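Local coordinates for protein Lv-ranaspumin (Lv-RSN-1) (Leptodactylus vastus, PDB 4K82) that probably acts as a surfactant in the foam nest of the frog and has a largely alpha-helical, disulfide-bonded fold, at residues A[27-32]-A[59-64]; A[53-58]-A[87-92]; A[151-156]-A[182-187]; A[158-163]-A[177-182]. All coordinates share one frame; numbering follows the deposited sequence. Where two conformers were deposited one is given.

Overall arrangement
Followed from its N terminus, this mostly helical chain closes two pairs of loops, one on either side of its centre. Helix 29-42 starts contact 1, which closes when helix 48-64 returns alongside it. Before that closure the same helix 48-64 opens contact 2, whose partner, the start of helix 89-102, comes later, so the two loops cross and helix 48-64 serves both. The second pair lies further along, its contact centres about 30 to 42 Å from those of the first pair. Helix 152-165 opens contact 3 and then contact 4; contact 4 closes first, on helix 175-180, and contact 3 encloses it by ending on the strand 182-185 hairpin. Ile182 belongs to both.

Contact 1 of 4, residues A[27-32]-A[59-64]; sequences GDLLVE and ERTLER
Glu32 OE2 is the best-held polar atom here, with three grips, two good and one weak: Arg64 NH2 meets it at 2.8 Å in a salt bridge, one water bridges it to Asp28 OD2 and Arg64 NH1, and a second water makes a weak bond. The same NH2 also makes a weak bond to Glu32 OE1 at 3.2 Å. The stronger N-H uses the syn lone pair of OE2 and bends to 157°. OE2 meets the guanidinium at its edge, close to its plane, but the carboxylate is turned 82° to it, so one nitrogen takes both bonds rather than a flat two-nitrogen pairing. OE1 is tied through a third water to the carbonyl of Thr61. Beside the charged pair, Thr61 CG2, anti to its backbone N, lies 3.6 Å from Glu32 OE1 and 3.7 Å from Leu29 CD1, while Thr61 OG1 bonds back to Leu57 O. An alanine here in place of Glu32 removes the carboxylate and with it the salt bridge and water links, and would probably leave the Arg64 guanidinium less firmly placed. Helix 29-42 thus meets helix 48-64 with Leu29 turned onto helix 14-24, Leu62 onto helix 69-76, and Asp28 salt-bridged to Lys139 of helix 133-144.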
loop_
_atom_site.group_PDB
_atom_site.type_symbol
_atom_site.label_atom_id
_atom_site.label_comp_id
_atom_site.label_asym_id
_atom_site.label_seq_id
_atom_site.Cartn_x
_atom_site.Cartn_y
_atom_site.Cartn_z
ATOM N N GLY A 27 -5.904 -1.786 13.667
ATOM C CA GLY A 27 -4.920 -0.949 13.013
ATOM C C GLY A 27 -4.645 -1.385 11.587
ATOM O O GLY A 27 -5.336 -2.244 11.032
ATOM N N ASP A 28 -3.619 -0.792 10.994
ATOM C CA ASP A 28 -3.372 -0.978 9.569
ATOM C C ASP A 28 -2.159 -1.840 9.297
ATOM O O ASP A 28 -1.709 -1.896 8.165
ATOM C CB ASP A 28 -3.167 0.379 8.906
ATOM C CG ASP A 28 -4.403 1.231 8.965
ATOM O OD1 ASP A 28 -5.500 0.640 9.031
ATOM O OD2 ASP A 28 -4.283 2.473 8.961
ATOM N N LEU A 29 -1.630 -2.488 10.331
ATOM C CA LEU A 29 -0.329 -3.140 10.230
ATOM C C LEU A 29 -0.224 -4.130 9.078
ATOM O O LEU A 29 0.738 -4.072 8.323
ATOM C CB LEU A 29 0.050 -3.819 11.541
ATOM C CG LEU A 29 1.450 -4.427 11.568
ATOM C CD1 LEU A 29 2.506 -3.365 11.272
ATOM C CD2 LEU A 29 1.715 -5.086 12.914
ATOM N N LEU A 30 -1.191 -5.035 8.946
ATOM C CA LEU A 30 -1.108 -6.054 7.893
ATOM C C LEU A 30 -1.038 -5.405 6.509
ATOM O O LEU A 30 -0.204 -5.772 5.673
ATOM C CB LEU A 30 -2.283 -7.032 7.957
ATOM C CG LEU A 30 -2.234 -8.086 6.840
ATOM C CD1 LEU A 30 -0.964 -8.924 6.933
ATOM C CD2 LEU A 30 -3.478 -8.978 6.837
ATOM N N VAL A 31 -1.913 -4.437 6.269
ATOM C CA VAL A 31 -1.924 -3.714 5.001
ATOM C C VAL A 31 -0.594 -3.009 4.747
ATOM O O VAL A 31 -0.029 -3.106 3.652
ATOM C CB VAL A 31 -3.087 -2.698 4.959
ATOM C CG1 VAL A 31 -2.911 -1.711 3.808
ATOM C CG2 VAL A 31 -4.427 -3.435 4.860
ATOM N N GLU A 32 -0.054 -2.351 5.776
ATOM C CA GLU A 32 1.189 -1.610 5.617
ATOM C C GLU A 32 2.369 -2.540 5.343
ATOM O O GLU A 32 3.255 -2.211 4.548
ATOM C CB GLU A 32 1.462 -0.757 6.857
ATOM C CG GLU A 32 0.447 0.366 7.043
ATOM C CD GLU A 32 0.704 1.186 8.291
ATOM O OE1 GLU A 32 0.821 0.586 9.381
ATOM O OE2 GLU A 32 0.793 2.426 8.176
ATOM N N GLU A 59 10.849 -0.275 9.715
ATOM C CA GLU A 59 11.188 0.027 11.101
ATOM C C GLU A 59 10.131 0.928 11.721
ATOM O O GLU A 59 9.627 0.643 12.814
ATOM C CB GLU A 59 12.589 0.648 11.175
ATOM C CG GLU A 59 13.686 -0.343 10.847
ATOM C CD GLU A 59 15.075 0.264 10.823
ATOM O OE1 GLU A 59 15.202 1.467 10.505
ATOM O OE2 GLU A 59 16.043 -0.469 11.125
ATOM N N ARG A 60 9.778 2.000 11.018
ATOM C CA ARG A 60 8.799 2.952 11.543
ATOM C C ARG A 60 7.432 2.318 11.705
ATOM O O ARG A 60 6.742 2.542 12.693
ATOM C CB ARG A 60 8.687 4.181 10.639
ATOM C CG ARG A 60 9.903 5.094 10.667
ATOM C CD ARG A 60 9.633 6.374 9.891
ATOM N NE ARG A 60 9.430 6.104 8.472
ATOM C CZ ARG A 60 10.352 6.304 7.534
ATOM N NH1 ARG A 60 10.077 6.023 6.270
ATOM N NH2 ARG A 60 11.542 6.796 7.858
ATOM N N THR A 61 7.016 1.550 10.702
ATOM C CA THR A 61 5.723 0.894 10.740
ATOM C C THR A 61 5.615 -0.046 11.941
ATOM O O THR A 61 4.602 -0.059 12.630
ATOM C CB THR A 61 5.495 0.109 9.437
ATOM O OG1 THR A 61 5.456 1.030 8.345
ATOM C CG2 THR A 61 4.202 -0.666 9.484
ATOM N N LEU A 62 6.667 -0.817 12.202
ATOM C CA LEU A 62 6.655 -1.725 13.354
ATOM C C LEU A 62 6.654 -0.964 14.679
ATOM O O LEU A 62 5.957 -1.350 15.618
ATOM C CB LEU A 62 7.813 -2.708 13.280
ATOM C CG LEU A 62 7.571 -3.711 12.155
ATOM C CD1 LEU A 62 8.867 -4.402 11.841
ATOM C CD2 LEU A 62 6.490 -4.704 12.558
ATOM N N GLU A 63 7.418 0.116 14.740
ATOM C CA GLU A 63 7.452 0.932 15.957
ATOM C C GLU A 63 6.074 1.488 16.297
ATOM O O GLU A 63 5.659 1.480 17.464
ATOM C CB GLU A 63 8.461 2.063 15.819
ATOM C CG GLU A 63 9.900 1.584 15.797
ATOM C CD GLU A 63 10.881 2.662 16.216
ATOM O OE1 GLU A 63 10.447 3.639 16.864
ATOM O OE2 GLU A 63 12.085 2.527 15.903
ATOM N N ARG A 64 5.361 1.955 15.278
ATOM C CA ARG A 64 4.027 2.516 15.469
ATOM C C ARG A 64 3.056 1.478 16.025
ATOM O O ARG A 64 2.042 1.823 16.640
ATOM C CB ARG A 64 3.495 3.086 14.148
ATOM C CG ARG A 64 4.228 4.334 13.683
ATOM C CD ARG A 64 3.849 4.704 12.256
ATOM N NE ARG A 64 2.400 4.777 12.086
ATOM C CZ ARG A 64 1.720 4.070 11.191
ATOM N NH1 ARG A 64 0.402 4.195 11.106
ATOM N NH2 ARG A 64 2.358 3.246 10.370
HETATM O O HOH W 1 -1.854 3.608 8.906
HETATM O O HOH W 2 3.729 2.094 6.463
HETATM O O HOH W 3 1.873 0.416 12.124
#

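Contact 2 of 4, residues A[53-58]-A[87-92]; sequences ELKELL and VSTGDI
Val87 enters the contact by its backbone: its carbonyl O receives a bond from a water at 2.6 Å, and that water in turn accepts from Lys55 NZ, also at 2.6 Å. The same water is bonded to Thr89 OG1, so it joins three polar atoms from the two segments. Ser88 is the N-cap of helix 89-102, its OG accepting from Asp91 N at 3.1 Å with an angle of 161°; the cap fixes the helix start from which the next residues reach across. Thr89 follows, its OG1 beside its own backbone N and 3.7 Å from Lys55 CD. The lysine chain, extended from CG anti to the backbone N (chi1 -174°), crosses the threonine obliquely and carries its ammonium to the water. One turn on, Ile92 supplies the apolar half. Its CD1 lies 4.1 Å from Lys55 CE, the two chains crossing at about a right angle, and its CG2 packs 3.9 Å from Leu58 CD2. The contact therefore passes from a water-bridged polar end to a buried apolar one. Around it, helix 69-76 brings Leu69 against Lys55 and Leu58 and Val73 against Val87 and Ile92, while helix 29-42 meets Leu58 through Leu33 and Thr89 through Tyr40.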
loop_
_atom_site.group_PDB
_atom_site.type_symbol
_atom_site.label_atom_id
_atom_site.label_comp_id
_atom_site.label_asym_id
_atom_site.label_seq_id
_atom_site.Cartn_x
_atom_site.Cartn_y
_atom_site.Cartn_z
ATOM N N GLU A 53 15.287 3.330 2.255
ATOM C CA GLU A 53 14.036 3.945 2.683
ATOM C C GLU A 53 12.953 2.922 2.979
ATOM O O GLU A 53 12.118 3.135 3.855
ATOM C CB GLU A 53 13.556 4.969 1.656
ATOM C CG GLU A 53 14.448 6.200 1.620
ATOM C CD GLU A 53 13.844 7.339 0.834
ATOM O OE1 GLU A 53 12.611 7.539 0.918
ATOM O OE2 GLU A 53 14.601 8.035 0.130
ATOM N N LEU A 54 12.944 1.824 2.230
ATOM C CA LEU A 54 12.005 0.744 2.517
ATOM C C LEU A 54 12.254 0.145 3.894
ATOM O O LEU A 54 11.317 -0.135 4.633
ATOM C CB LEU A 54 12.040 -0.351 1.443
ATOM C CG LEU A 54 11.256 -0.106 0.146
ATOM C CD1 LEU A 54 11.637 -1.129 -0.912
ATOM C CD2 LEU A 54 9.751 -0.130 0.401
ATOM N N LYS A 55 13.521 -0.058 4.242
ATOM C CA LYS A 55 13.827 -0.592 5.560
ATOM C C LYS A 55 13.425 0.401 6.650
ATOM O O LYS A 55 12.862 0.013 7.672
ATOM C CB LYS A 55 15.305 -0.940 5.702
ATOM C CG LYS A 55 15.572 -1.626 7.030
ATOM C CD LYS A 55 17.005 -1.974 7.231
ATOM C CE LYS A 55 17.143 -2.787 8.513
ATOM N NZ LYS A 55 18.535 -3.260 8.673
ATOM N N GLU A 56 13.701 1.682 6.425
ATOM C CA GLU A 56 13.311 2.701 7.398
ATOM C C GLU A 56 11.808 2.719 7.603
ATOM O O GLU A 56 11.339 2.836 8.726
ATOM C CB GLU A 56 13.801 4.082 6.983
ATOM C CG GLU A 56 15.315 4.227 7.060
ATOM C CD GLU A 56 15.760 5.673 7.118
ATOM O OE1 GLU A 56 14.981 6.510 7.625
ATOM O OE2 GLU A 56 16.886 5.971 6.657
ATOM N N LEU A 57 11.060 2.578 6.511
ATOM C CA LEU A 57 9.611 2.498 6.593
ATOM C C LEU A 57 9.130 1.271 7.372
ATOM O O LEU A 57 8.204 1.358 8.175
ATOM C CB LEU A 57 8.998 2.527 5.194
ATOM C CG LEU A 57 7.472 2.517 5.106
ATOM C CD1 LEU A 57 6.880 3.779 5.732
ATOM C CD2 LEU A 57 7.023 2.361 3.658
ATOM N N LEU A 58 9.764 0.126 7.138
ATOM C CA LEU A 58 9.443 -1.072 7.908
ATOM C C LEU A 58 9.699 -0.852 9.399
ATOM O O LEU A 58 8.873 -1.202 10.237
ATOM C CB LEU A 58 10.297 -2.243 7.398
ATOM C CG LEU A 58 10.062 -3.610 8.047
ATOM C CD1 LEU A 58 8.589 -4.022 7.984
ATOM C CD2 LEU A 58 10.941 -4.643 7.358
ATOM N N VAL A 87 22.495 -7.557 8.416
ATOM C CA VAL A 87 21.510 -8.482 7.867
ATOM C C VAL A 87 20.913 -7.858 6.619
ATOM O O VAL A 87 20.557 -6.683 6.629
ATOM C CB VAL A 87 20.387 -8.749 8.873
ATOM C CG1 VAL A 87 19.313 -9.613 8.240
ATOM C CG2 VAL A 87 20.944 -9.406 10.131
ATOM N N SER A 88 20.801 -8.631 5.542
ATOM C CA SER A 88 20.316 -8.065 4.286
ATOM C C SER A 88 18.811 -7.804 4.362
ATOM O O SER A 88 18.057 -8.581 4.957
ATOM C CB SER A 88 20.669 -8.952 3.094
ATOM O OG SER A 88 19.524 -9.593 2.578
ATOM N N THR A 89 18.389 -6.688 3.789
ATOM C CA THR A 89 16.981 -6.315 3.837
ATOM C C THR A 89 16.130 -7.338 3.094
ATOM O O THR A 89 15.007 -7.637 3.505
ATOM C CB THR A 89 16.782 -4.880 3.317
ATOM O OG1 THR A 89 17.546 -3.986 4.149
ATOM C CG2 THR A 89 15.299 -4.470 3.387
ATOM N N GLY A 90 16.685 -7.917 2.035
ATOM C CA GLY A 90 15.964 -8.926 1.290
ATOM C C GLY A 90 15.645 -10.120 2.157
ATOM O O GLY A 90 14.538 -10.659 2.100
ATOM N N ASP A 91 16.608 -10.517 2.983
ATOM C CA ASP A 91 16.394 -11.628 3.894
ATOM C C ASP A 91 15.352 -11.304 4.947
ATOM O O ASP A 91 14.593 -12.185 5.342
ATOM C CB ASP A 91 17.693 -12.057 4.569
ATOM C CG ASP A 91 18.613 -12.805 3.632
ATOM O OD1 ASP A 91 18.152 -13.220 2.543
ATOM O OD2 ASP A 91 19.791 -12.991 3.994
ATOM N N ILE A 92 15.337 -10.054 5.422
ATOM C CA ILE A 92 14.320 -9.629 6.373
ATOM C C ILE A 92 12.939 -9.705 5.733
ATOM O O ILE A 92 11.995 -10.234 6.316
ATOM C CB ILE A 92 14.578 -8.199 6.895
ATOM C CG1 ILE A 92 15.840 -8.197 7.757
ATOM C CG2 ILE A 92 13.379 -7.704 7.673
ATOM C CD1 ILE A 92 16.305 -6.816 8.159
HETATM O O HOH W 4 18.772 -4.741 6.588
#

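Contact 3 of 4, residues A[151-156]-A[182-187]; sequences DPELII and IFVKDG
Val184 CG2 is the focus of the first shell, for three side chains of helix 152-165 converge on this one methyl. Pro152 CB touches it at 3.7 Å, Ile156 CD1 at 3.9 Å, and Glu153 OE1 comes as near as 3.3 Å. The other methyl, CG1, lies against Pro152 CG, so the proline ring meets both branches of the valine, the two residues crossing at about a right angle. Ile156, its CG1 anti to the carbonyl carbon, also runs antiparallel alongside Ile182, with its CG1 4.1 Å from Ile182 CG2. A second shell positions these groups. The chain of Glu153 bends at chi2 (-69°), which brings OE1 over the valine and to a water that donates to it and accepts from Val184 N, 2.8 Å in either case. Asp151, the N-cap, has its OD1 approached by Glu153 N from above the carboxylate plane, fixing the helix start that presents Pro152. Further out, Leu189 of strand 188-191 packs on Pro152 and Ile156, and Phe183 pairs through its backbone with Ser190. The result is a helix laid against a two-stranded antiparallel beta-hairpin; the axes of helix segment 152-156 and strand 182-185 approach to 8.7 Å at 168°, nearly antiparallel.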
loop_
_atom_site.group_PDB
_atom_site.type_symbol
_atom_site.label_atom_id
_atom_site.label_comp_id
_atom_site.label_asym_id
_atom_site.label_seq_id
_atom_site.Cartn_x
_atom_site.Cartn_y
_atom_site.Cartn_z
ATOM N N ASP A 151 -23.164 11.747 -3.811
ATOM C CA ASP A 151 -23.470 12.692 -4.870
ATOM C C ASP A 151 -22.328 12.586 -5.878
ATOM O O ASP A 151 -21.186 12.893 -5.552
ATOM C CB ASP A 151 -23.519 14.088 -4.259
ATOM C CG ASP A 151 -23.858 15.176 -5.263
ATOM O OD1 ASP A 151 -23.560 15.032 -6.468
ATOM O OD2 ASP A 151 -24.413 16.206 -4.825
ATOM N N PRO A 152 -22.624 12.143 -7.112
ATOM C CA PRO A 152 -21.503 11.931 -8.042
ATOM C C PRO A 152 -20.721 13.210 -8.384
ATOM O O PRO A 152 -19.522 13.109 -8.641
ATOM C CB PRO A 152 -22.177 11.348 -9.293
ATOM C CG PRO A 152 -23.598 11.792 -9.199
ATOM C CD PRO A 152 -23.925 11.824 -7.724
ATOM N N GLU A 153 -21.354 14.381 -8.388
ATOM C CA GLU A 153 -20.585 15.601 -8.615
ATOM C C GLU A 153 -19.621 15.837 -7.459
ATOM O O GLU A 153 -18.505 16.314 -7.664
ATOM C CB GLU A 153 -21.490 16.834 -8.811
ATOM C CG GLU A 153 -22.246 16.841 -10.139
ATOM C CD GLU A 153 -21.356 17.043 -11.371
ATOM O OE1 GLU A 153 -21.774 16.635 -12.481
ATOM O OE2 GLU A 153 -20.257 17.624 -11.246
ATOM N N LEU A 154 -20.055 15.515 -6.242
ATOM C CA LEU A 154 -19.198 15.684 -5.083
ATOM C C LEU A 154 -18.071 14.664 -5.114
ATOM O O LEU A 154 -16.934 14.974 -4.732
ATOM C CB LEU A 154 -19.995 15.550 -3.786
ATOM C CG LEU A 154 -19.499 16.454 -2.667
ATOM C CD1 LEU A 154 -19.729 17.915 -3.050
ATOM C CD2 LEU A 154 -20.226 16.109 -1.389
ATOM N N ILE A 155 -18.377 13.452 -5.571
ATOM C CA ILE A 155 -17.344 12.414 -5.680
ATOM C C ILE A 155 -16.250 12.820 -6.664
ATOM O O ILE A 155 -15.057 12.610 -6.402
ATOM C CB ILE A 155 -17.948 11.049 -6.069
ATOM C CG1 ILE A 155 -18.837 10.522 -4.936
ATOM C CG2 ILE A 155 -16.858 10.033 -6.382
ATOM C CD1 ILE A 155 -19.578 9.247 -5.283
ATOM N N ILE A 156 -16.649 13.390 -7.800
ATOM C CA ILE A 156 -15.683 13.889 -8.783
ATOM C C ILE A 156 -14.752 14.930 -8.162
ATOM O O ILE A 156 -13.532 14.849 -8.317
ATOM C CB ILE A 156 -16.378 14.448 -10.037
ATOM C CG1 ILE A 156 -16.966 13.301 -10.843
ATOM C CG2 ILE A 156 -15.402 15.266 -10.887
ATOM C CD1 ILE A 156 -17.810 13.784 -11.987
ATOM N N ILE A 182 -13.892 13.241 -17.315
ATOM C CA ILE A 182 -14.621 12.551 -16.263
ATOM C C ILE A 182 -15.949 13.273 -16.052
ATOM O O ILE A 182 -15.973 14.474 -15.794
ATOM C CB ILE A 182 -13.812 12.467 -14.959
ATOM C CG1 ILE A 182 -12.513 11.683 -15.196
ATOM C CG2 ILE A 182 -14.637 11.812 -13.850
ATOM C CD1 ILE A 182 -11.624 11.587 -13.953
ATOM N N PHE A 183 -17.040 12.529 -16.207
ATOM C CA PHE A 183 -18.383 13.104 -16.252
ATOM C C PHE A 183 -19.324 12.280 -15.400
ATOM O O PHE A 183 -19.107 11.101 -15.178
ATOM C CB PHE A 183 -18.973 13.033 -17.667
ATOM C CG PHE A 183 -18.196 13.762 -18.718
ATOM C CD1 PHE A 183 -17.141 13.142 -19.375
ATOM C CD2 PHE A 183 -18.570 15.040 -19.109
ATOM C CE1 PHE A 183 -16.440 13.801 -20.369
ATOM C CE2 PHE A 183 -17.874 15.709 -20.106
ATOM C CZ PHE A 183 -16.805 15.087 -20.736
ATOM N N VAL A 184 -20.422 12.890 -14.978
ATOM C CA VAL A 184 -21.551 12.098 -14.535
ATOM C C VAL A 184 -22.358 11.748 -15.778
ATOM O O VAL A 184 -22.657 12.621 -16.588
ATOM C CB VAL A 184 -22.444 12.874 -13.578
ATOM C CG1 VAL A 184 -23.552 11.972 -13.086
ATOM C CG2 VAL A 184 -21.623 13.374 -12.390
ATOM N N LYS A 185 -22.677 10.468 -15.932
ATOM C CA LYS A 185 -23.461 9.979 -17.060
ATOM C C LYS A 185 -24.485 9.030 -16.473
ATOM O O LYS A 185 -24.113 8.039 -15.862
ATOM C CB LYS A 185 -22.539 9.236 -18.038
ATOM C CG LYS A 185 -23.208 8.619 -19.259
ATOM C CD LYS A 185 -22.150 8.040 -20.205
ATOM C CE LYS A 185 -22.769 7.375 -21.434
ATOM N NZ LYS A 185 -23.431 6.071 -21.126
ATOM N N ASP A 186 -25.776 9.334 -16.626
ATOM C CA ASP A 186 -26.815 8.438 -16.113
ATOM C C ASP A 186 -26.634 8.099 -14.617
ATOM O O ASP A 186 -26.914 6.986 -14.185
ATOM C CB ASP A 186 -26.845 7.154 -16.960
ATOM C CG ASP A 186 -28.110 6.335 -16.757
ATOM O OD1 ASP A 186 -29.206 6.929 -16.780
ATOM O OD2 ASP A 186 -28.002 5.099 -16.570
ATOM N N GLY A 187 -26.167 9.060 -13.829
ATOM C CA GLY A 187 -26.025 8.854 -12.393
ATOM C C GLY A 187 -24.759 8.156 -11.887
ATOM O O GLY A 187 -24.564 8.020 -10.676
HETATM O O HOH W 5 -20.612 15.687 -14.894
#

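Contact 4 of 4, residues A[158-163]-A[177-182]; sequences DLKIIL and DLFKNI
Tight packing centres on the ring of Phe179, which points into helix 152-165 and meets its backbone: the ring tip, CZ, is 3.5 Å from Lys160 CA. Lys160 lays its aliphatic chain over one ring face, CG standing 4.0 Å from the centroid and 11° off the normal in a CH-pi contact, before a bend at chi3 (-43°) carries CE to 3.7 Å from Phe179 CD2. Ile182 CD1 sits over the opposite face, offset toward the rim, so the ring is held between the two. Leu163 CD1 reaches the ring obliquely, 4.0 Å from CE1, and Leu159 CG meets CZ at 4.1 Å. An alanine here in place of Phe179 has no ring for Lys160, Leu159 and Leu163 to pack against and would probably loosen the join between the two helices. The looser side is polar and local: Lys180, exposed, turns back to a salt bridge with Asp177 OD1, and Asn181 ND2 donates to Asp177 O at 2.8 Å, so neither bond spans the two segments. In the surroundings, Leu159 packs on Leu202 and Leu178 on Leu198 of helix 196-212, Leu163 touches Phe137 of helix 133-144, and Asn181 pairs by backbone with Glu192, where helix 175-180 gives way to strand 182-185.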
loop_
_atom_site.group_PDB
_atom_site.type_symbol
_atom_site.label_atom_id
_atom_site.label_comp_id
_atom_site.label_asym_id
_atom_site.label_seq_id
_atom_site.Cartn_x
_atom_site.Cartn_y
_atom_site.Cartn_z
ATOM N N ASP A 158 -14.068 15.335 -4.979
ATOM C CA ASP A 158 -13.227 14.701 -3.964
ATOM C C ASP A 158 -12.099 13.914 -4.617
ATOM O O ASP A 158 -10.977 13.876 -4.118
ATOM C CB ASP A 158 -14.045 13.790 -3.055
ATOM C CG ASP A 158 -14.823 14.573 -2.000
ATOM O OD1 ASP A 158 -14.510 15.770 -1.797
ATOM O OD2 ASP A 158 -15.743 13.999 -1.375
ATOM N N LEU A 159 -12.397 13.277 -5.740
ATOM C CA LEU A 159 -11.377 12.489 -6.415
ATOM C C LEU A 159 -10.285 13.404 -6.946
ATOM O O LEU A 159 -9.097 13.055 -6.909
ATOM C CB LEU A 159 -12.010 11.683 -7.552
ATOM C CG LEU A 159 -11.082 10.749 -8.330
ATOM C CD1 LEU A 159 -10.556 9.668 -7.424
ATOM C CD2 LEU A 159 -11.820 10.151 -9.523
ATOM N N LYS A 160 -10.682 14.580 -7.423
ATOM C CA LYS A 160 -9.734 15.565 -7.938
ATOM C C LYS A 160 -8.724 15.975 -6.866
ATOM O O LYS A 160 -7.521 16.046 -7.123
ATOM C CB LYS A 160 -10.483 16.792 -8.456
ATOM C CG LYS A 160 -9.704 17.636 -9.441
ATOM C CD LYS A 160 -10.588 18.700 -10.085
ATOM C CE LYS A 160 -11.955 18.145 -10.494
ATOM N NZ LYS A 160 -12.628 18.967 -11.543
ATOM N N ILE A 161 -9.228 16.238 -5.666
ATOM C CA ILE A 161 -8.387 16.610 -4.536
ATOM C C ILE A 161 -7.437 15.470 -4.186
ATOM O O ILE A 161 -6.241 15.683 -3.952
ATOM C CB ILE A 161 -9.257 16.959 -3.312
ATOM C CG1 ILE A 161 -9.955 18.303 -3.538
ATOM C CG2 ILE A 161 -8.423 16.967 -2.031
ATOM C CD1 ILE A 161 -11.110 18.568 -2.589
ATOM N N ILE A 162 -7.966 14.252 -4.181
ATOM C CA ILE A 162 -7.173 13.091 -3.798
ATOM C C ILE A 162 -6.054 12.823 -4.797
ATOM O O ILE A 162 -4.897 12.595 -4.412
ATOM C CB ILE A 162 -8.062 11.833 -3.651
ATOM C CG1 ILE A 162 -8.961 11.962 -2.419
ATOM C CG2 ILE A 162 -7.192 10.565 -3.539
ATOM C CD1 ILE A 162 -10.149 11.009 -2.420
ATOM N N LEU A 163 -6.382 12.841 -6.083
ATOM C CA LEU A 163 -5.388 12.529 -7.104
ATOM C C LEU A 163 -4.316 13.590 -7.212
ATOM O O LEU A 163 -3.190 13.298 -7.624
ATOM C CB LEU A 163 -6.040 12.319 -8.463
ATOM C CG LEU A 163 -7.018 11.152 -8.512
ATOM C CD1 LEU A 163 -7.678 11.085 -9.873
ATOM C CD2 LEU A 163 -6.343 9.832 -8.169
ATOM N N ASP A 177 -6.414 17.632 -18.000
ATOM C CA ASP A 177 -6.975 16.900 -19.124
ATOM C C ASP A 177 -7.738 15.648 -18.700
ATOM O O ASP A 177 -8.725 15.268 -19.339
ATOM C CB ASP A 177 -5.885 16.527 -20.134
ATOM C CG ASP A 177 -5.497 17.689 -21.025
ATOM O OD1 ASP A 177 -6.125 18.762 -20.926
ATOM O OD2 ASP A 177 -4.561 17.529 -21.829
ATOM N N LEU A 178 -7.269 15.000 -17.636
ATOM C CA LEU A 178 -7.949 13.820 -17.115
ATOM C C LEU A 178 -9.387 14.189 -16.751
ATOM O O LEU A 178 -10.341 13.513 -17.152
ATOM C CB LEU A 178 -7.209 13.261 -15.897
ATOM C CG LEU A 178 -7.791 11.974 -15.314
ATOM C CD1 LEU A 178 -7.245 10.764 -16.041
ATOM C CD2 LEU A 178 -7.512 11.882 -13.818
ATOM N N PHE A 179 -9.554 15.293 -16.041
ATOM C CA PHE A 179 -10.902 15.641 -15.598
ATOM C C PHE A 179 -11.779 16.305 -16.647
ATOM O O PHE A 179 -12.990 16.433 -16.453
ATOM C CB PHE A 179 -10.871 16.414 -14.286
ATOM C CG PHE A 179 -10.710 15.524 -13.088
ATOM C CD1 PHE A 179 -9.450 15.126 -12.664
ATOM C CD2 PHE A 179 -11.826 15.044 -12.418
ATOM C CE1 PHE A 179 -9.305 14.283 -11.573
ATOM C CE2 PHE A 179 -11.688 14.213 -11.315
ATOM C CZ PHE A 179 -10.430 13.828 -10.896
ATOM N N LYS A 180 -11.198 16.708 -17.773
ATOM C CA LYS A 180 -12.018 17.079 -18.920
ATOM C C LYS A 180 -12.801 15.869 -19.409
ATOM O O LYS A 180 -13.825 16.002 -20.073
ATOM C CB LYS A 180 -11.163 17.649 -20.052
ATOM C CG LYS A 180 -10.713 19.073 -19.803
ATOM C CD LYS A 180 -9.648 19.528 -20.788
ATOM C CE LYS A 180 -8.959 20.785 -20.258
ATOM N NZ LYS A 180 -7.599 20.984 -20.832
ATOM N N ASN A 181 -12.311 14.687 -19.050
ATOM C CA ASN A 181 -12.865 13.425 -19.511
ATOM C C ASN A 181 -13.568 12.603 -18.430
ATOM O O ASN A 181 -13.811 11.405 -18.603
ATOM C CB ASN A 181 -11.743 12.600 -20.131
ATOM C CG ASN A 181 -11.268 13.183 -21.441
ATOM O OD1 ASN A 181 -11.848 12.914 -22.493
ATOM N ND2 ASN A 181 -10.218 13.996 -21.385
ATOM N N ILE A 182 -13.892 13.241 -17.315
ATOM C CA ILE A 182 -14.621 12.551 -16.263
ATOM C C ILE A 182 -15.949 13.273 -16.052
ATOM O O ILE A 182 -15.973 14.474 -15.794
ATOM C CB ILE A 182 -13.812 12.467 -14.959
ATOM C CG1 ILE A 182 -12.513 11.683 -15.196
ATOM C CG2 ILE A 182 -14.637 11.812 -13.850
ATOM C CD1 ILE A 182 -11.624 11.587 -13.953
#